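PDB 4EIU: uncharacterized hypothetical protein from Bacteroides uniformis, which is of unknown function but carries an N-terminal DUF3823 domain belonging to the transthyretin clan of beta-sandwich-like domains. Local coordinates for residues K68-L82 against G95-F109. Sequence-based numbering, arbitrary orientation.
Sequences KGEYNVRIDGPFIPL and GSVNTEISGTTKVKF
Tyr71 and Thr99 exchange two backbone hydrogen bonds, Tyr71 N to Thr99 O and Thr99 N to Tyr71 O, both 2.9 Å, and Val73 with Val97 repeats the exchange two residues along. A third pair, Gly69 with Ile101, is less even: Ile101 N to Gly69 O is short at 2.8 Å, whereas the return bond from Gly69 N is weak. Beyond strand 69-76, Gly95 N donates to Leu82 O, which also accepts from His93.

Polar side chains follow one face of this ladder. Asn72 extends its amide with CG opposite the backbone N (chi1 -180°), and ND2 spends both hydrogens within the amide plane, one on Asn98 OD1 at 2.9 Å, the other on Ser96 OG at 2.7 Å; this fixes the rotation of the amide, and Asp94 in turn binds Ser96 OG. Farther along, Lys68 NZ forms a salt bridge with Glu100 OE2 at 3.1 Å, though the hydrogen bond within it is weak, and gives a second weak one to Ser102 OG.

The pairing is consistent with the beta-sandwich of the transthyretin clan: strands 69-76 and 91-101 are antiparallel neighbours in one sheet, while the turn at Ser102-Gly103 carries the chain into strand 104-111 of the sheet packed against it.

Apolar groups fill the interval between the sheets. With chi1 at 66°, Ile75 CG1 sits between the backbone N and the carbonyl carbon, and from there lies over one face of the Phe109 ring in a CH-pi contact, 4.1 Å from the centroid. Val73 CG1 packs against Phe109 CZ at 3.8 Å, and Leu82 CD1 comes obliquely to Phe109 CD1. Toward the turn, Ile101 CD1 lies against CD1 of Tyr71, and the Tyr71 hydroxyl is hydrogen-bonded to Phe67 O.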
ATOM      1  N   LYS A  68     -13.640  15.204 -20.330  1.00 57.59           N
ATOM      2  CA  LYS A  68     -14.205  16.228 -19.425  1.00 61.79           C
ATOM      3  C   LYS A  68     -15.558  15.733 -18.964  1.00 60.89           C
ATOM      4  O   LYS A  68     -16.343  15.272 -19.787  1.00 69.07           O
ATOM      5  CB  LYS A  68     -14.346  17.583 -20.137  1.00 63.91           C
ATOM      6  CG  LYS A  68     -14.841  18.754 -19.279  1.00 69.75           C
ATOM      7  CD  LYS A  68     -14.884  20.066 -20.071  1.00 80.37           C
ATOM      8  CE  LYS A  68     -16.055  20.972 -19.671  1.00 93.04           C
ATOM      9  NZ  LYS A  68     -15.939  21.522 -18.285  1.00 86.82           N
ATOM     10  N   GLY A  69     -15.801  15.772 -17.656  1.00 60.72           N
ATOM     11  CA  GLY A  69     -17.120  15.478 -17.123  1.00 64.77           C
ATOM     12  C   GLY A  69     -17.074  15.265 -15.631  1.00 60.13           C
ATOM     13  O   GLY A  69     -16.118  15.650 -14.993  1.00 58.08           O
ATOM     14  N   GLU A  70     -18.130  14.661 -15.096  1.00 61.34           N
ATOM     15  CA  GLU A  70     -18.268  14.404 -13.674  1.00 55.87           C
ATOM     16  C   GLU A  70     -17.933  12.958 -13.383  1.00 55.46           C
ATOM     17  O   GLU A  70     -18.440  12.047 -14.047  1.00 55.42           O
ATOM     18  CB  GLU A  70     -19.718  14.657 -13.219  1.00 65.55           C
ATOM     19  CG  GLU A  70     -20.209  16.084 -13.413  1.00 76.75           C
ATOM     20  CD  GLU A  70     -19.915  17.000 -12.228  1.00101.29           C
ATOM     21  OE1 GLU A  70     -19.630  16.497 -11.108  1.00 97.08           O
ATOM     22  OE2 GLU A  70     -19.996  18.238 -12.417  1.00107.63           O
ATOM     23  N   TYR A  71     -17.150  12.751 -12.339  1.00 49.26           N
ATOM     24  CA  TYR A  71     -16.570  11.444 -12.065  1.00 47.74           C
ATOM     25  C   TYR A  71     -16.692  11.084 -10.608  1.00 46.82           C
ATOM     26  O   TYR A  71     -16.611  11.957  -9.736  1.00 50.86           O
ATOM     27  CB  TYR A  71     -15.076  11.427 -12.448  1.00 47.08           C
ATOM     28  CG  TYR A  71     -14.849  11.335 -13.951  1.00 46.90           C
ATOM     29  CD1 TYR A  71     -14.827  12.464 -14.732  1.00 51.37           C
ATOM     30  CD2 TYR A  71     -14.695  10.092 -14.579  1.00 46.62           C
ATOM     31  CE1 TYR A  71     -14.628  12.382 -16.110  1.00 52.38           C
ATOM     32  CE2 TYR A  71     -14.491  10.003 -15.956  1.00 48.47           C
ATOM     33  CZ  TYR A  71     -14.466  11.148 -16.707  1.00 49.49           C
ATOM     34  OH  TYR A  71     -14.297  11.066 -18.066  1.00 50.16           O
ATOM     35  N   ASN A  72     -16.827   9.787 -10.368  1.00 44.88           N
ATOM     36  CA  ASN A  72     -16.511   9.172  -9.098  1.00 44.45           C
ATOM     37  C   ASN A  72     -15.053   8.683  -9.150  1.00 41.88           C
ATOM     38  O   ASN A  72     -14.639   8.026 -10.119  1.00 44.60           O
ATOM     39  CB  ASN A  72     -17.460   7.984  -8.858  1.00 43.91           C
ATOM     40  CG  ASN A  72     -17.207   7.283  -7.543  1.00 44.69           C
ATOM     41  OD1 ASN A  72     -16.581   6.208  -7.518  1.00 41.88           O
ATOM     42  ND2 ASN A  72     -17.692   7.870  -6.447  1.00 44.71           N
ATOM     43  N   VAL A  73     -14.304   8.986  -8.101  1.00 38.85           N
ATOM     44  CA  VAL A  73     -12.921   8.619  -7.979  1.00 40.86           C
ATOM     45  C   VAL A  73     -12.828   7.744  -6.736  1.00 40.49           C
ATOM     46  O   VAL A  73     -13.070   8.199  -5.628  1.00 40.55           O
ATOM     47  CB  VAL A  73     -11.998   9.863  -7.874  1.00 39.71           C
ATOM     48  CG1 VAL A  73     -10.519   9.435  -7.780  1.00 38.06           C
ATOM     49  CG2 VAL A  73     -12.243  10.818  -9.087  1.00 40.72           C
ATOM     50  N   ARG A  74     -12.516   6.483  -6.940  1.00 37.32           N
ATOM     51  CA  ARG A  74     -12.419   5.489  -5.891  1.00 37.30           C
ATOM     52  C   ARG A  74     -10.993   4.953  -5.803  1.00 40.19           C
ATOM     53  O   ARG A  74     -10.441   4.576  -6.826  1.00 38.87           O
ATOM     54  CB  ARG A  74     -13.355   4.320  -6.248  1.00 39.19           C
ATOM     55  CG  ARG A  74     -13.184   3.145  -5.301  1.00 38.32           C
ATOM     56  CD  ARG A  74     -14.112   1.976  -5.613  1.00 38.65           C
ATOM     57  NE  ARG A  74     -13.665   0.849  -4.787  1.00 39.27           N
ATOM     58  CZ  ARG A  74     -14.439  -0.149  -4.372  1.00 41.42           C
ATOM     59  NH1 ARG A  74     -15.750  -0.196  -4.677  1.00 43.60           N
ATOM     60  NH2 ARG A  74     -13.901  -1.093  -3.626  1.00 40.29           N
ATOM     61  N   ILE A  75     -10.411   4.855  -4.597  1.00 36.28           N
ATOM     62  CA  ILE A  75      -9.113   4.227  -4.431  1.00 35.55           C
ATOM     63  C   ILE A  75      -9.233   3.026  -3.461  1.00 38.28           C
ATOM     64  O   ILE A  75     -10.114   3.011  -2.606  1.00 35.02           O
ATOM     65  CB  ILE A  75      -8.024   5.218  -3.986  1.00 36.03           C
ATOM     66  CG1 ILE A  75      -8.295   5.780  -2.561  1.00 37.73           C
ATOM     67  CG2 ILE A  75      -7.902   6.358  -5.064  1.00 33.60           C
ATOM     68  CD1 ILE A  75      -7.147   6.574  -1.897  1.00 34.69           C
ATOM     69  N   ASP A  76      -8.423   2.010  -3.690  1.00 34.47           N
ATOM     70  CA  ASP A  76      -8.300   0.840  -2.810  1.00 34.46           C
ATOM     71  C   ASP A  76      -6.799   0.571  -2.598  1.00 36.16           C
ATOM     72  O   ASP A  76      -5.969   0.803  -3.510  1.00 34.78           O
ATOM     73  CB  ASP A  76      -8.919  -0.362  -3.510  1.00 35.33           C
ATOM     74  CG  ASP A  76     -10.427  -0.254  -3.648  1.00 39.70           C
ATOM     75  OD1 ASP A  76     -11.165  -0.725  -2.763  1.00 38.49           O
ATOM     76  OD2 ASP A  76     -10.889   0.251  -4.684  1.00 36.96           O
ATOM     77  N   GLY A  77      -6.434   0.065  -1.428  1.00 33.20           N
ATOM     78  CA  GLY A  77      -5.040  -0.056  -1.117  1.00 33.25           C
ATOM     79  C   GLY A  77      -4.837  -0.712   0.219  1.00 34.53           C
ATOM     80  O   GLY A  77      -5.775  -1.349   0.705  1.00 33.57           O
ATOM     81  N   PRO A  78      -3.631  -0.544   0.809  1.00 36.13           N
ATOM     82  CA  PRO A  78      -3.284  -1.065   2.154  1.00 33.10           C
ATOM     83  C   PRO A  78      -3.799  -0.126   3.255  1.00 33.31           C
ATOM     84  O   PRO A  78      -3.043   0.416   4.036  1.00 35.13           O
ATOM     85  CB  PRO A  78      -1.754  -1.133   2.094  1.00 37.72           C
ATOM     86  CG  PRO A  78      -1.394   0.077   1.272  1.00 37.55           C
ATOM     87  CD  PRO A  78      -2.454   0.090   0.187  1.00 35.93           C
ATOM     88  N   PHE A  79      -5.113   0.020   3.254  1.00 34.78           N
ATOM     89  CA  PHE A  79      -5.842   0.916   4.130  1.00 34.38           C
ATOM     90  C   PHE A  79      -7.311   0.486   4.230  1.00 34.09           C
ATOM     91  O   PHE A  79      -7.854  -0.204   3.362  1.00 35.14           O
ATOM     92  CB  PHE A  79      -5.677   2.395   3.726  1.00 33.07           C
ATOM     93  CG  PHE A  79      -5.970   2.692   2.268  1.00 31.76           C
ATOM     94  CD1 PHE A  79      -7.265   2.788   1.813  1.00 33.65           C
ATOM     95  CD2 PHE A  79      -4.912   2.919   1.370  1.00 34.86           C
ATOM     96  CE1 PHE A  79      -7.513   3.137   0.476  1.00 34.13           C
ATOM     97  CE2 PHE A  79      -5.150   3.233   0.026  1.00 31.37           C
ATOM     98  CZ  PHE A  79      -6.450   3.327  -0.404  1.00 34.25           C
ATOM     99  N   ILE A  80      -7.961   0.941   5.300  1.00 35.78           N
ATOM    100  CA  ILE A  80      -9.341   0.591   5.563  1.00 34.72           C
ATOM    101  C   ILE A  80     -10.155   0.919   4.330  1.00 32.16           C
ATOM    102  O   ILE A  80     -10.043   2.033   3.794  1.00 35.45           O
ATOM    103  CB  ILE A  80      -9.917   1.351   6.782  1.00 37.03           C
ATOM    104  CG1 ILE A  80      -9.264   0.812   8.067  1.00 37.17           C
ATOM    105  CG2 ILE A  80     -11.441   1.143   6.874  1.00 35.86           C
ATOM    106  CD1 ILE A  80      -9.800   1.440   9.352  1.00 35.29           C
ATOM    107  N   PRO A  81     -10.932  -0.044   3.847  1.00 31.17           N
ATOM    108  CA  PRO A  81     -11.756   0.303   2.657  1.00 35.76           C
ATOM    109  C   PRO A  81     -12.633   1.527   2.849  1.00 33.25           C
ATOM    110  O   PRO A  81     -13.310   1.660   3.904  1.00 34.22           O
ATOM    111  CB  PRO A  81     -12.621  -0.928   2.465  1.00 38.23           C
ATOM    112  CG  PRO A  81     -11.818  -2.041   3.077  1.00 38.17           C
ATOM    113  CD  PRO A  81     -11.103  -1.443   4.246  1.00 36.79           C
ATOM    114  N   LEU A  82     -12.617   2.408   1.843  1.00 34.85           N
ATOM    115  CA  LEU A  82     -13.408   3.619   1.817  1.00 39.07           C
ATOM    116  C   LEU A  82     -14.826   3.349   1.349  1.00 39.85           C
ATOM    117  O   LEU A  82     -15.730   4.100   1.671  1.00 37.07           O
ATOM    118  CB  LEU A  82     -12.737   4.643   0.843  1.00 36.63           C
ATOM    119  CG  LEU A  82     -11.334   5.103   1.292  1.00 40.29           C
ATOM    120  CD1 LEU A  82     -10.779   6.061   0.211  1.00 38.58           C
ATOM    121  CD2 LEU A  82     -11.349   5.746   2.691  1.00 39.13           C
ATOM    122  N   GLY A  95     -16.981   6.415   0.909  1.00 41.99           N
ATOM    123  CA  GLY A  95     -15.997   7.488   1.107  1.00 44.67           C
ATOM    124  C   GLY A  95     -15.167   7.794  -0.133  1.00 47.97           C
ATOM    125  O   GLY A  95     -14.137   8.427  -0.015  1.00 48.59           O
ATOM    126  N   SER A  96     -15.625   7.362  -1.308  1.00 42.82           N
ATOM    127  CA  SER A  96     -15.067   7.812  -2.597  1.00 48.19           C
ATOM    128  C   SER A  96     -15.412   9.285  -2.823  1.00 47.96           C
ATOM    129  O   SER A  96     -16.209   9.844  -2.099  1.00 49.54           O
ATOM    130  CB  SER A  96     -15.587   6.944  -3.735  1.00 42.43           C
ATOM    131  OG  SER A  96     -16.986   7.106  -3.988  1.00 45.35           O
ATOM    132  N   VAL A  97     -14.825   9.912  -3.845  1.00 44.53           N
ATOM    133  CA  VAL A  97     -14.919  11.368  -4.046  1.00 47.43           C
ATOM    134  C   VAL A  97     -15.672  11.560  -5.348  1.00 50.73           C
ATOM    135  O   VAL A  97     -15.389  10.867  -6.322  1.00 46.32           O
ATOM    136  CB  VAL A  97     -13.495  11.980  -4.162  1.00 47.98           C
ATOM    137  CG1 VAL A  97     -13.524  13.391  -4.758  1.00 50.49           C
ATOM    138  CG2 VAL A  97     -12.787  11.948  -2.816  1.00 55.05           C
ATOM    139  N   ASN A  98     -16.642  12.464  -5.389  1.00 44.16           N
ATOM    140  CA  ASN A  98     -17.206  12.869  -6.666  1.00 50.28           C
ATOM    141  C   ASN A  98     -16.673  14.240  -7.006  1.00 57.82           C
ATOM    142  O   ASN A  98     -16.668  15.129  -6.166  1.00 55.15           O
ATOM    143  CB  ASN A  98     -18.725  12.875  -6.635  1.00 57.71           C
ATOM    144  CG  ASN A  98     -19.309  11.491  -6.431  1.00 60.58           C
ATOM    145  OD1 ASN A  98     -18.838  10.480  -7.005  1.00 55.12           O
ATOM    146  ND2 ASN A  98     -20.336  11.425  -5.588  1.00 68.00           N
ATOM    147  N   THR A  99     -16.198  14.415  -8.234  1.00 57.65           N
ATOM    148  CA  THR A  99     -15.636  15.691  -8.641  1.00 52.59           C
ATOM    149  C   THR A  99     -15.770  15.830 -10.137  1.00 52.30           C
ATOM    150  O   THR A  99     -15.714  14.837 -10.862  1.00 52.68           O
ATOM    151  CB  THR A  99     -14.149  15.791  -8.232  1.00 56.05           C
ATOM    152  OG1 THR A  99     -13.653  17.080  -8.577  1.00 59.40           O
ATOM    153  CG2 THR A  99     -13.263  14.723  -8.914  1.00 48.37           C
ATOM    154  N   GLU A 100     -15.968  17.062 -10.585  1.00 54.17           N
ATOM    155  CA  GLU A 100     -15.718  17.432 -11.969  1.00 57.22           C
ATOM    156  C   GLU A 100     -14.250  17.149 -12.265  1.00 58.55           C
ATOM    157  O   GLU A 100     -13.406  17.364 -11.402  1.00 55.50           O
ATOM    158  CB  GLU A 100     -15.992  18.920 -12.191  1.00 62.83           C
ATOM    159  CG  GLU A 100     -15.780  19.347 -13.648  1.00 72.17           C
ATOM    160  CD  GLU A 100     -16.240  20.753 -13.987  1.00 88.37           C
ATOM    161  OE1 GLU A 100     -16.507  21.536 -13.060  1.00 92.43           O
ATOM    162  OE2 GLU A 100     -16.328  21.069 -15.197  1.00 86.14           O
ATOM    163  N   ILE A 101     -13.937  16.663 -13.469  1.00 59.25           N
ATOM    164  CA  ILE A 101     -12.526  16.603 -13.915  1.00 57.28           C
ATOM    165  C   ILE A 101     -12.437  17.455 -15.149  1.00 58.81           C
ATOM    166  O   ILE A 101     -13.073  17.132 -16.163  1.00 58.42           O
ATOM    167  CB  ILE A 101     -12.003  15.180 -14.182  1.00 53.35           C
ATOM    168  CG1 ILE A 101     -12.136  14.337 -12.897  1.00 50.68           C
ATOM    169  CG2 ILE A 101     -10.524  15.261 -14.609  1.00 48.36           C
ATOM    170  CD1 ILE A 101     -11.645  12.921 -12.997  1.00 42.28           C
ATOM    171  N   SER A 102     -11.691  18.562 -15.032  1.00 56.40           N
ATOM    172  CA  SER A 102     -11.650  19.644 -16.053  1.00 61.44           C
ATOM    173  C   SER A 102     -10.336  20.401 -15.917  1.00 62.89           C
ATOM    174  O   SER A 102      -9.960  20.757 -14.809  1.00 60.71           O
ATOM    175  CB  SER A 102     -12.775  20.628 -15.775  1.00 60.82           C
ATOM    176  OG  SER A 102     -12.946  21.504 -16.848  1.00 69.37           O
ATOM    177  N   GLY A 103      -9.631  20.667 -17.015  1.00 65.35           N
ATOM    178  CA  GLY A 103      -8.278  21.259 -16.909  1.00 56.21           C
ATOM    179  C   GLY A 103      -7.380  20.284 -16.158  1.00 59.21           C
ATOM    180  O   GLY A 103      -7.257  19.125 -16.565  1.00 56.83           O
ATOM    181  N   THR A 104      -6.745  20.748 -15.086  1.00 57.75           N
ATOM    182  CA  THR A 104      -6.111  19.862 -14.100  1.00 62.52           C
ATOM    183  C   THR A 104      -6.947  19.911 -12.818  1.00 63.14           C
ATOM    184  O   THR A 104      -7.227  20.992 -12.307  1.00 73.16           O
ATOM    185  CB  THR A 104      -4.644  20.266 -13.781  1.00 57.80           C
ATOM    186  OG1 THR A 104      -3.911  20.330 -14.987  1.00 64.97           O
ATOM    187  CG2 THR A 104      -3.965  19.222 -12.876  1.00 54.99           C
ATOM    188  N   THR A 105      -7.341  18.748 -12.322  1.00 53.63           N
ATOM    189  CA  THR A 105      -8.127  18.621 -11.120  1.00 50.75           C
ATOM    190  C   THR A 105      -7.270  17.870 -10.144  1.00 50.53           C
ATOM    191  O   THR A 105      -6.802  16.792 -10.451  1.00 52.40           O
ATOM    192  CB  THR A 105      -9.385  17.807 -11.414  1.00 57.49           C
ATOM    193  OG1 THR A 105     -10.215  18.538 -12.322  1.00 53.13           O
ATOM    194  CG2 THR A 105     -10.165  17.499 -10.174  1.00 54.41           C
ATOM    195  N   LYS A 106      -7.046  18.459  -8.975  1.00 47.60           N
ATOM    196  CA  LYS A 106      -6.249  17.863  -7.896  1.00 46.43           C
ATOM    197  C   LYS A 106      -7.166  17.316  -6.852  1.00 50.97           C
ATOM    198  O   LYS A 106      -8.146  17.966  -6.509  1.00 51.84           O
ATOM    199  CB  LYS A 106      -5.379  18.921  -7.248  1.00 54.16           C
ATOM    200  CG  LYS A 106      -4.339  19.555  -8.133  1.00 62.84           C
ATOM    201  CD  LYS A 106      -3.773  20.752  -7.391  1.00 69.82           C
ATOM    202  CE  LYS A 106      -2.540  21.330  -8.041  1.00 61.73           C
ATOM    203  NZ  LYS A 106      -2.013  22.546  -7.332  1.00 62.21           N
ATOM    204  N   VAL A 107      -6.886  16.122  -6.322  1.00 44.33           N
ATOM    205  CA  VAL A 107      -7.732  15.555  -5.280  1.00 44.60           C
ATOM    206  C   VAL A 107      -6.788  15.021  -4.202  1.00 55.87           C
ATOM    207  O   VAL A 107      -5.643  14.617  -4.476  1.00 43.27           O
ATOM    208  CB  VAL A 107      -8.584  14.378  -5.765  1.00 50.22           C
ATOM    209  CG1 VAL A 107      -9.576  14.848  -6.799  1.00 49.02           C
ATOM    210  CG2 VAL A 107      -7.691  13.254  -6.326  1.00 44.80           C
ATOM    211  N   LYS A 108      -7.269  15.005  -2.971  1.00 52.44           N
ATOM    212  CA  LYS A 108      -6.486  14.460  -1.869  1.00 47.63           C
ATOM    213  C   LYS A 108      -7.336  13.465  -1.127  1.00 53.35           C
ATOM    214  O   LYS A 108      -8.477  13.792  -0.800  1.00 51.05           O
ATOM    215  CB  LYS A 108      -5.997  15.591  -0.988  1.00 48.32           C
ATOM    216  CG  LYS A 108      -5.283  15.156   0.287  1.00 52.97           C
ATOM    217  CD  LYS A 108      -4.625  16.361   0.918  1.00 68.49           C
ATOM    218  CE  LYS A 108      -4.772  16.356   2.419  1.00 66.74           C
ATOM    219  NZ  LYS A 108      -4.175  17.620   2.937  1.00 69.50           N
ATOM    220  N   PHE A 109      -6.805  12.251  -0.900  1.00 40.99           N
ATOM    221  CA  PHE A 109      -7.496  11.218  -0.155  1.00 38.97           C
ATOM    222  C   PHE A 109      -6.808  11.034   1.193  1.00 43.16           C
ATOM    223  O   PHE A 109      -5.626  10.765   1.251  1.00 43.57           O
ATOM    224  CB  PHE A 109      -7.467   9.875  -0.899  1.00 41.53           C
ATOM    225  CG  PHE A 109      -8.507   9.757  -1.985  1.00 44.60           C
ATOM    226  CD1 PHE A 109      -9.786   9.259  -1.712  1.00 49.84           C
ATOM    227  CD2 PHE A 109      -8.214  10.148  -3.249  1.00 42.51           C
ATOM    228  CE1 PHE A 109     -10.744   9.167  -2.708  1.00 50.93           C
ATOM    229  CE2 PHE A 109      -9.177  10.078  -4.271  1.00 48.03           C
ATOM    230  CZ  PHE A 109     -10.420   9.574  -4.004  1.00 48.80           C
TER